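PDB 2D2R: undecaprenyl Pyrophosphate Synthase from Helicobacter pylori, which catalyses the magnesium-dependent condensation of isopentenyl diphosphate with allylic diphosphates to build undecaprenyl diphosphate, working as a homodimer. Local coordinates for residues A[105-108]-A[109-113]; A[159-162]-A[163-166]; A[214-218]-A[219-223]; A[224-227]-A[228-231]. One frame throughout, in Å; residues are numbered along the deposited sequence.

Contact 1: A[105-108]-A[109-113]; sequences FRAI and GDLEG
Ala107 and Leu111 meet where strand 104-108, an outermost strand of the parallel sheet within this chain, runs out into the turn that leads to helix 116-129. The apolar part of the contact is small: the methyl CD1 of Leu111 comes to 4.1 Å from CB of Ala107. Leu111 CG stands beside its own backbone N (chi1 -45°), which points CD1 back at Ala107, and Ile122 of helix 116-129 also packs on Ala107. Ile108 turns its side chain the other way, onto Val138 and Ala140 of the adjacent strand 136-140.

The backbone makes the bend. Gly109 takes a positive phi of 132°, a region open mainly to glycine, and so turns the chain out of the strand. Its N is hydrogen-bonded to Asp179 OD1. Asp110 then forms the centre of an inverse gamma turn, closed by a weak bond of 3.2 Å from Leu111 N to Gly109 O, and its own carbonyl accepts Gly113 N at 3.3 Å.

Among polar side chains, the Asp110 carboxylate reaches forward to the 3-10 segment 111-112, where OD1 receives a weak hydrogen bond from Glu112 N at 3.4 Å.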
loop_
_atom_site.group_PDB
_atom_site.type_symbol
_atom_site.label_atom_id
_atom_site.label_comp_id
_atom_site.label_asym_id
_atom_site.label_seq_id
_atom_site.Cartn_x
_atom_site.Cartn_y
_atom_site.Cartn_z
ATOM N N PHE A 105 12.233 21.746 2.559
ATOM C CA PHE A 105 12.277 20.878 1.403
ATOM C C PHE A 105 12.982 19.552 1.611
ATOM O O PHE A 105 14.057 19.479 2.171
ATOM C CB PHE A 105 12.928 21.602 0.221
ATOM C CG PHE A 105 13.192 20.714 -0.967
ATOM C CD1 PHE A 105 12.138 20.266 -1.777
ATOM C CD2 PHE A 105 14.488 20.307 -1.265
ATOM C CE1 PHE A 105 12.385 19.431 -2.859
ATOM C CE2 PHE A 105 14.749 19.466 -2.348
ATOM C CZ PHE A 105 13.688 19.029 -3.147
ATOM N N ARG A 106 12.364 18.475 1.154
ATOM C CA ARG A 106 13.008 17.187 1.281
ATOM C C ARG A 106 12.746 16.354 0.036
ATOM O O ARG A 106 11.660 16.403 -0.509
ATOM C CB ARG A 106 12.481 16.480 2.527
ATOM C CG ARG A 106 13.347 15.339 3.023
ATOM C CD ARG A 106 13.203 15.189 4.567
ATOM N NE ARG A 106 13.455 13.810 4.960
ATOM C CZ ARG A 106 13.352 13.346 6.202
ATOM N NH1 ARG A 106 13.013 14.153 7.197
ATOM N NH2 ARG A 106 13.563 12.055 6.439
ATOM N N ALA A 107 13.772 15.662 -0.441
ATOM C CA ALA A 107 13.665 14.763 -1.587
ATOM C C ALA A 107 13.799 13.321 -1.096
ATOM O O ALA A 107 14.597 13.047 -0.178
ATOM C CB ALA A 107 14.807 15.032 -2.584
ATOM N N ILE A 108 13.015 12.412 -1.697
ATOM C CA ILE A 108 13.100 10.996 -1.408
ATOM C C ILE A 108 13.131 10.289 -2.743
ATOM O O ILE A 108 12.624 10.784 -3.750
ATOM C CB ILE A 108 11.916 10.473 -0.508
ATOM C CG1 ILE A 108 10.553 10.628 -1.180
ATOM C CG2 ILE A 108 11.948 11.214 0.830
ATOM C CD1 ILE A 108 9.378 10.100 -0.299
ATOM N N GLY A 109 13.779 9.144 -2.770
ATOM C CA GLY A 109 13.904 8.418 -4.004
ATOM C C GLY A 109 15.360 8.058 -4.096
ATOM O O GLY A 109 16.134 8.384 -3.192
ATOM N N ASP A 110 15.728 7.381 -5.167
ATOM C CA ASP A 110 17.101 6.984 -5.410
ATOM C C ASP A 110 17.891 8.146 -6.075
ATOM O O ASP A 110 18.009 8.175 -7.307
ATOM C CB ASP A 110 17.091 5.813 -6.365
ATOM C CG ASP A 110 18.428 5.139 -6.480
ATOM O OD1 ASP A 110 19.455 5.659 -5.957
ATOM O OD2 ASP A 110 18.434 4.072 -7.126
ATOM N N LEU A 111 18.425 9.051 -5.266
ATOM C CA LEU A 111 19.160 10.206 -5.778
ATOM C C LEU A 111 20.513 9.865 -6.408
ATOM O O LEU A 111 21.081 10.674 -7.141
ATOM C CB LEU A 111 19.343 11.221 -4.660
ATOM C CG LEU A 111 18.044 11.417 -3.870
ATOM C CD1 LEU A 111 18.174 12.656 -2.957
ATOM C CD2 LEU A 111 16.844 11.578 -4.828
ATOM N N GLU A 112 21.004 8.663 -6.114
ATOM C CA GLU A 112 22.265 8.158 -6.634
ATOM C C GLU A 112 22.199 8.083 -8.157
ATOM O O GLU A 112 23.207 8.144 -8.847
ATOM C CB GLU A 112 22.528 6.768 -6.052
ATOM C CG GLU A 112 23.904 6.192 -6.374
ATOM C CD GLU A 112 24.190 4.894 -5.632
ATOM O OE1 GLU A 112 23.770 3.811 -6.116
ATOM O OE2 GLU A 112 24.829 4.968 -4.553
ATOM N N GLY A 113 20.998 7.940 -8.681
ATOM C CA GLY A 113 20.870 7.879 -10.117
ATOM C C GLY A 113 20.731 9.254 -10.748
ATOM O O GLY A 113 20.202 9.364 -11.856
#

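Contact 2: A[159-162]-A[163-166]; sequences SPPS and NISL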
loop_
_atom_site.group_PDB
_atom_site.type_symbol
_atom_site.label_atom_id
_atom_site.label_comp_id
_atom_site.label_asym_id
_atom_site.label_seq_id
_atom_site.Cartn_x
_atom_site.Cartn_y
_atom_site.Cartn_z
ATOM N N SER A 159 25.665 -0.954 7.592
ATOM C CA SER A 159 25.906 -0.290 8.872
ATOM C C SER A 159 24.853 -0.720 9.889
ATOM O O SER A 159 23.943 -0.001 10.189
ATOM C CB SER A 159 25.866 1.207 8.711
ATOM O OG SER A 159 26.675 1.566 7.609
ATOM N N PRO A 160 25.006 -1.903 10.453
ATOM C CA PRO A 160 23.961 -2.279 11.414
ATOM C C PRO A 160 23.932 -1.481 12.674
ATOM O O PRO A 160 24.887 -0.790 13.000
ATOM C CB PRO A 160 24.224 -3.754 11.668
ATOM C CG PRO A 160 25.660 -3.965 11.312
ATOM C CD PRO A 160 25.948 -2.999 10.186
ATOM N N PRO A 161 22.796 -1.523 13.385
ATOM C CA PRO A 161 22.683 -0.783 14.648
ATOM C C PRO A 161 23.678 -1.517 15.530
ATOM O O PRO A 161 23.858 -2.718 15.380
ATOM C CB PRO A 161 21.235 -1.026 15.050
ATOM C CG PRO A 161 21.016 -2.384 14.600
ATOM C CD PRO A 161 21.600 -2.358 13.178
ATOM N N SER A 162 24.341 -0.824 16.434
ATOM C CA SER A 162 25.359 -1.527 17.200
ATOM C C SER A 162 24.857 -2.721 17.953
ATOM O O SER A 162 25.593 -3.703 18.103
ATOM C CB SER A 162 26.068 -0.615 18.173
ATOM O OG SER A 162 27.039 -1.400 18.841
ATOM N N ASN A 163 23.620 -2.630 18.449
ATOM C CA ASN A 163 23.008 -3.756 19.208
ATOM C C ASN A 163 22.208 -4.729 18.347
ATOM O O ASN A 163 21.322 -5.490 18.862
ATOM C CB ASN A 163 22.080 -3.267 20.323
ATOM C CG ASN A 163 20.871 -2.468 19.826
ATOM O OD1 ASN A 163 20.706 -2.153 18.593
ATOM N ND2 ASN A 163 20.059 -2.048 20.773
ATOM N N ILE A 164 22.489 -4.716 17.046
ATOM C CA ILE A 164 21.738 -5.579 16.168
ATOM C C ILE A 164 21.603 -6.988 16.700
ATOM O O ILE A 164 20.623 -7.671 16.427
ATOM C CB ILE A 164 22.373 -5.675 14.766
ATOM C CG1 ILE A 164 21.574 -6.650 13.900
ATOM C CG2 ILE A 164 23.779 -6.155 14.873
ATOM C CD1 ILE A 164 20.124 -6.215 13.670
ATOM N N SER A 165 22.586 -7.417 17.474
ATOM C CA SER A 165 22.614 -8.765 18.017
ATOM C C SER A 165 21.484 -9.092 18.998
ATOM O O SER A 165 21.084 -10.240 19.163
ATOM C CB SER A 165 23.940 -8.917 18.774
ATOM O OG SER A 165 24.382 -10.250 18.719
ATOM N N LEU A 166 21.060 -8.065 19.713
ATOM C CA LEU A 166 20.026 -8.169 20.759
ATOM C C LEU A 166 18.632 -7.869 20.205
ATOM O O LEU A 166 17.662 -7.724 20.970
ATOM C CB LEU A 166 20.335 -7.137 21.870
ATOM C CG LEU A 166 21.423 -7.372 22.937
ATOM C CD1 LEU A 166 22.466 -8.323 22.436
ATOM C CD2 LEU A 166 22.022 -6.007 23.355
#
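Asn163 and Ile164 fold back on the two prolines before them through a type I beta turn from Pro161 to Ile164. Asn163 occupies the third position of the turn. Its CG lies between the backbone N and the carbonyl carbon (chi1 62°), and the amide oxygen OD1 is thereby brought alongside the Pro161 ring, 3.8 Å from CB.

Ile164 closes the turn: its N donates to Pro161 O at 2.9 Å, approaching from well above the carbonyl plane. The side chain of Ile164 lies obliquely across the Pro161 ring, with CB 3.6 Å from Pro161 CG and CD1 near CG and CD of the same ring. The CG2 branch lies beside Pro161 O and also reaches Pro160 CB at 4.0 Å, so one isoleucine bridges both rings.

Ser165 continues the 3-10 segment, and Leu166 secures it with a hydrogen bond from its N to Asn163 O at 2.7 Å. This surface turn lies in the loop between helix 145-158 and helix 171-175. Pro161 also touches Leu167 and Arg177, while Ile164 packs on Leu170 and on Leu157 of the second subunit, placing the turn at the dimer contact.

Contact 3: A[214-218]-A[219-223]; sequences TPILW and PDFTP
Trp218 and Phe221 pack together in the loop that joins strand 210-213 to helix 223-236, the last strand-to-helix connection of this cis-prenyltransferase fold. At the base of the indole, Trp218 CB lies 3.3 Å from CD of Pro219, whose ring crosses it at about a right angle. CG is turned anti to the backbone N (chi1 -179°), which carries the indole alongside Phe221; CG and CD1 still border Pro219 N. Farther out, CE3 reaches Phe221 CB at 4.0 Å, and CZ3 approaches Phe221 CD2 at 3.6 Å. The two six-membered rings are nearly parallel, their planes at 19°, but are slid so far apart that they barely overlap. On the polar side of the indole, NE1 is hydrogen-bonded to Gly44 O, while Thr47 and Ile51 of helix 37-56 also touch Trp218.

Two successive backbone bonds hold the turn: Asp220 N to Leu217 O and Phe221 N to Trp218 O. Asp220 OD1 accepts a weak hydrogen bond from Trp29 NE1, and Pro219 lies against Asn26; both of these outside residues probably bind substrate, so the turn adjoins the active site. At the edge of the Phe221 ring, near its plane, the methyl CG2 of Ile216 stands 4.2 Å from CD1.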
loop_
_atom_site.group_PDB
_atom_site.type_symbol
_atom_site.label_atom_id
_atom_site.label_comp_id
_atom_site.label_asym_id
_atom_site.label_seq_id
_atom_site.Cartn_x
_atom_site.Cartn_y
_atom_site.Cartn_z
ATOM N N THR A 214 -9.944 10.161 -6.774
ATOM C CA THR A 214 -10.793 11.074 -7.499
ATOM C C THR A 214 -10.390 11.078 -8.951
ATOM O O THR A 214 -9.214 11.048 -9.282
ATOM C CB THR A 214 -10.703 12.528 -6.964
ATOM O OG1 THR A 214 -11.727 13.324 -7.619
ATOM C CG2 THR A 214 -9.273 13.153 -7.281
ATOM N N PRO A 215 -11.386 11.115 -9.851
ATOM C CA PRO A 215 -11.244 11.147 -11.307
ATOM C C PRO A 215 -10.710 12.480 -11.753
ATOM O O PRO A 215 -10.119 12.600 -12.841
ATOM C CB PRO A 215 -12.668 10.962 -11.795
ATOM C CG PRO A 215 -13.423 11.574 -10.779
ATOM C CD PRO A 215 -12.801 11.052 -9.502
ATOM N N ILE A 216 -10.902 13.491 -10.917
ATOM C CA ILE A 216 -10.409 14.817 -11.298
ATOM C C ILE A 216 -8.948 14.690 -11.712
ATOM O O ILE A 216 -8.117 14.105 -10.968
ATOM C CB ILE A 216 -10.514 15.794 -10.138
ATOM C CG1 ILE A 216 -11.981 15.866 -9.674
ATOM C CG2 ILE A 216 -9.963 17.169 -10.589
ATOM C CD1 ILE A 216 -12.173 16.590 -8.365
ATOM N N LEU A 217 -8.613 15.211 -12.884
ATOM C CA LEU A 217 -7.232 15.142 -13.346
ATOM C C LEU A 217 -6.408 16.104 -12.502
ATOM O O LEU A 217 -6.972 17.084 -11.980
ATOM C CB LEU A 217 -7.133 15.513 -14.816
ATOM C CG LEU A 217 -7.894 14.591 -15.756
ATOM C CD1 LEU A 217 -7.559 14.948 -17.203
ATOM C CD2 LEU A 217 -7.520 13.120 -15.487
ATOM N N TRP A 218 -5.097 15.874 -12.381
ATOM C CA TRP A 218 -4.289 16.741 -11.528
ATOM C C TRP A 218 -4.308 18.245 -11.895
ATOM O O TRP A 218 -4.523 19.089 -11.025
ATOM C CB TRP A 218 -2.836 16.229 -11.444
ATOM C CG TRP A 218 -1.908 17.073 -10.543
ATOM C CD1 TRP A 218 -0.821 17.778 -10.949
ATOM C CD2 TRP A 218 -2.000 17.275 -9.120
ATOM N NE1 TRP A 218 -0.222 18.411 -9.877
ATOM C CE2 TRP A 218 -0.923 18.116 -8.745
ATOM C CE3 TRP A 218 -2.883 16.821 -8.125
ATOM C CZ2 TRP A 218 -0.698 18.514 -7.422
ATOM C CZ3 TRP A 218 -2.658 17.219 -6.797
ATOM C CH2 TRP A 218 -1.573 18.056 -6.463
ATOM N N PRO A 219 -4.081 18.589 -13.176
ATOM C CA PRO A 219 -4.097 20.017 -13.556
ATOM C C PRO A 219 -5.422 20.724 -13.271
ATOM O O PRO A 219 -5.476 21.946 -13.309
ATOM C CB PRO A 219 -3.769 19.989 -15.042
ATOM C CG PRO A 219 -2.865 18.795 -15.167
ATOM C CD PRO A 219 -3.613 17.758 -14.295
ATOM N N ASP A 220 -6.484 19.969 -13.006
ATOM C CA ASP A 220 -7.796 20.554 -12.702
ATOM C C ASP A 220 -8.097 20.558 -11.204
ATOM O O ASP A 220 -9.137 21.063 -10.773
ATOM C CB ASP A 220 -8.918 19.768 -13.394
ATOM C CG ASP A 220 -8.890 19.910 -14.891
ATOM O OD1 ASP A 220 -8.480 20.999 -15.357
ATOM O OD2 ASP A 220 -9.278 18.958 -15.609
ATOM N N PHE A 221 -7.179 19.993 -10.422
ATOM C CA PHE A 221 -7.338 19.844 -8.976
ATOM C C PHE A 221 -7.147 21.140 -8.226
ATOM O O PHE A 221 -6.134 21.786 -8.382
ATOM C CB PHE A 221 -6.340 18.796 -8.451
ATOM C CG PHE A 221 -6.698 18.245 -7.096
ATOM C CD1 PHE A 221 -7.845 17.501 -6.930
ATOM C CD2 PHE A 221 -5.902 18.503 -5.995
ATOM C CE1 PHE A 221 -8.217 17.012 -5.681
ATOM C CE2 PHE A 221 -6.257 18.029 -4.739
ATOM C CZ PHE A 221 -7.445 17.268 -4.589
ATOM N N THR A 222 -8.099 21.507 -7.381
ATOM C CA THR A 222 -7.958 22.771 -6.682
ATOM C C THR A 222 -7.926 22.642 -5.204
ATOM O O THR A 222 -8.243 21.589 -4.646
ATOM C CB THR A 222 -9.114 23.699 -6.976
ATOM O OG1 THR A 222 -10.262 23.224 -6.283
ATOM C CG2 THR A 222 -9.425 23.712 -8.410
ATOM N N PRO A 223 -7.549 23.727 -4.525
ATOM C CA PRO A 223 -7.523 23.628 -3.075
ATOM C C PRO A 223 -8.929 23.363 -2.560
ATOM O O PRO A 223 -9.114 22.791 -1.497
ATOM C CB PRO A 223 -6.976 24.985 -2.663
ATOM C CG PRO A 223 -5.943 25.213 -3.736
ATOM C CD PRO A 223 -6.713 24.846 -4.991
#

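Contact 4: A[224-227]-A[228-231]; sequences KDLE and NIIS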
loop_
_atom_site.group_PDB
_atom_site.type_symbol
_atom_site.label_atom_id
_atom_site.label_comp_id
_atom_site.label_asym_id
_atom_site.label_seq_id
_atom_site.Cartn_x
_atom_site.Cartn_y
_atom_site.Cartn_z
ATOM N N LYS A 224 -9.919 23.783 -3.332
ATOM C CA LYS A 224 -11.304 23.583 -2.930
ATOM C C LYS A 224 -11.581 22.065 -2.922
ATOM O O LYS A 224 -12.144 21.534 -1.954
ATOM C CB LYS A 224 -12.232 24.289 -3.926
ATOM C CG LYS A 224 -13.714 24.220 -3.589
ATOM C CD LYS A 224 -14.544 24.883 -4.716
ATOM C CE LYS A 224 -15.533 25.938 -4.159
ATOM N NZ LYS A 224 -14.880 27.036 -3.337
ATOM N N ASP A 225 -11.213 21.397 -4.018
ATOM C CA ASP A 225 -11.395 19.951 -4.135
ATOM C C ASP A 225 -10.706 19.272 -2.951
ATOM O O ASP A 225 -11.254 18.339 -2.363
ATOM C CB ASP A 225 -10.752 19.419 -5.400
ATOM C CG ASP A 225 -11.322 20.023 -6.656
ATOM O OD1 ASP A 225 -12.549 20.146 -6.714
ATOM O OD2 ASP A 225 -10.545 20.334 -7.591
ATOM N N LEU A 226 -9.493 19.719 -2.625
ATOM C CA LEU A 226 -8.753 19.133 -1.527
ATOM C C LEU A 226 -9.442 19.421 -0.221
ATOM O O LEU A 226 -9.405 18.629 0.700
ATOM C CB LEU A 226 -7.297 19.628 -1.513
ATOM C CG LEU A 226 -6.250 18.930 -0.625
ATOM C CD1 LEU A 226 -6.213 19.514 0.751
ATOM C CD2 LEU A 226 -6.560 17.436 -0.525
ATOM N N GLU A 227 -10.126 20.556 -0.139
ATOM C CA GLU A 227 -10.830 20.887 1.108
ATOM C C GLU A 227 -12.011 19.923 1.329
ATOM O O GLU A 227 -12.312 19.514 2.452
ATOM C CB GLU A 227 -11.304 22.362 1.030
ATOM C CG GLU A 227 -12.017 22.884 2.245
ATOM C CD GLU A 227 -12.189 24.428 2.226
ATOM O OE1 GLU A 227 -12.775 24.953 3.200
ATOM O OE2 GLU A 227 -11.735 25.100 1.260
ATOM N N ASN A 228 -12.689 19.579 0.242
ATOM C CA ASN A 228 -13.816 18.661 0.288
ATOM C C ASN A 228 -13.352 17.255 0.749
ATOM O O ASN A 228 -14.023 16.612 1.551
ATOM C CB ASN A 228 -14.448 18.558 -1.092
ATOM C CG ASN A 228 -15.005 19.888 -1.563
ATOM O OD1 ASN A 228 -16.032 20.338 -1.064
ATOM N ND2 ASN A 228 -14.319 20.532 -2.518
ATOM N N ILE A 229 -12.210 16.819 0.218
ATOM C CA ILE A 229 -11.606 15.533 0.558
ATOM C C ILE A 229 -11.227 15.528 2.027
ATOM O O ILE A 229 -11.548 14.568 2.786
ATOM C CB ILE A 229 -10.338 15.269 -0.325
ATOM C CG1 ILE A 229 -10.756 14.744 -1.708
ATOM C CG2 ILE A 229 -9.385 14.261 0.361
ATOM C CD1 ILE A 229 -9.748 15.073 -2.768
ATOM N N ILE A 230 -10.593 16.605 2.475
ATOM C CA ILE A 230 -10.218 16.623 3.876
ATOM C C ILE A 230 -11.466 16.575 4.772
ATOM O O ILE A 230 -11.484 15.941 5.841
ATOM C CB ILE A 230 -9.351 17.847 4.195
ATOM C CG1 ILE A 230 -7.967 17.660 3.567
ATOM C CG2 ILE A 230 -9.347 18.100 5.682
ATOM C CD1 ILE A 230 -6.942 18.787 3.866
ATOM N N SER A 231 -12.531 17.212 4.315
ATOM C CA SER A 231 -13.751 17.202 5.095
ATOM C C SER A 231 -14.241 15.747 5.207
ATOM O O SER A 231 -14.659 15.284 6.278
ATOM C CB SER A 231 -14.820 18.074 4.413
ATOM O OG SER A 231 -16.073 17.911 5.075
#
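Residues 224-231 form regular alpha helix, with four successive i to i+4 bonds from Asn228 N to Lys224 O, Ile229 N to Asp225 O, Ile230 N to Leu226 O and Ser231 N to Glu227 O, all between 2.9 and 3.1 Å.

The apolar pair Leu226 and Ile230 lies one turn apart. Leu226 CG is anti to the backbone N (chi1 -167°), and the methyl CD1 meets Ile230 CD1 at 3.3 Å, tighter than ordinary van der Waals contact. The other leucine methyl, Leu226 CD2, is 4.3 Å from Ile229 CG2, so the leucine branches serve two neighbours. Ile229 also drapes CG1 and CD1 alongside the carbonyl of Asp225, with CD1 3.6 Å from the O.

On the exposed side, Asn228 CG stands beside the backbone N (chi1 -62°), folding the amide back toward Lys224 O. ND2 is modelled 2.5 Å from that oxygen, too close and too badly angled for a hydrogen bond, so the amide's exact placement is doubtful. Asp225 directs OD2 to Thr222 N, while Thr222 OG1 makes a weak bond to Lys224 N. Leu226 and Ile230 both touch Trp54 of helix 37-56, and Ile229 rests on Leu188 and Leu190 of strand 188-191. The result is an amphipathic helix laid on the parallel sheet, with Thr222 at its N-cap and the Asp225–Thr222 bond supplying one half of a capping box.

The four contacts follow one another along the chain without overlap. Contact 1 ends strand 104-108 at one margin of the six-stranded parallel sheet, whereas contact 3 follows strand 210-213 at the other margin; their centres are 26 Å apart, on opposite sides of the chain's centre. Contact 2 projects farthest, with its centre about 30 Å from that of the chain, and touches the second subunit. Contacts 3 and 4 adjoin, with centres 11 Å apart: Phe221 CZ lies 3.7 Å from Ile229 CD1, so the loop and helix 223-236 form one packed unit. Of the four, contact 3 comes nearest to the probable substrate-binding residues, linking that helix to the active-site region.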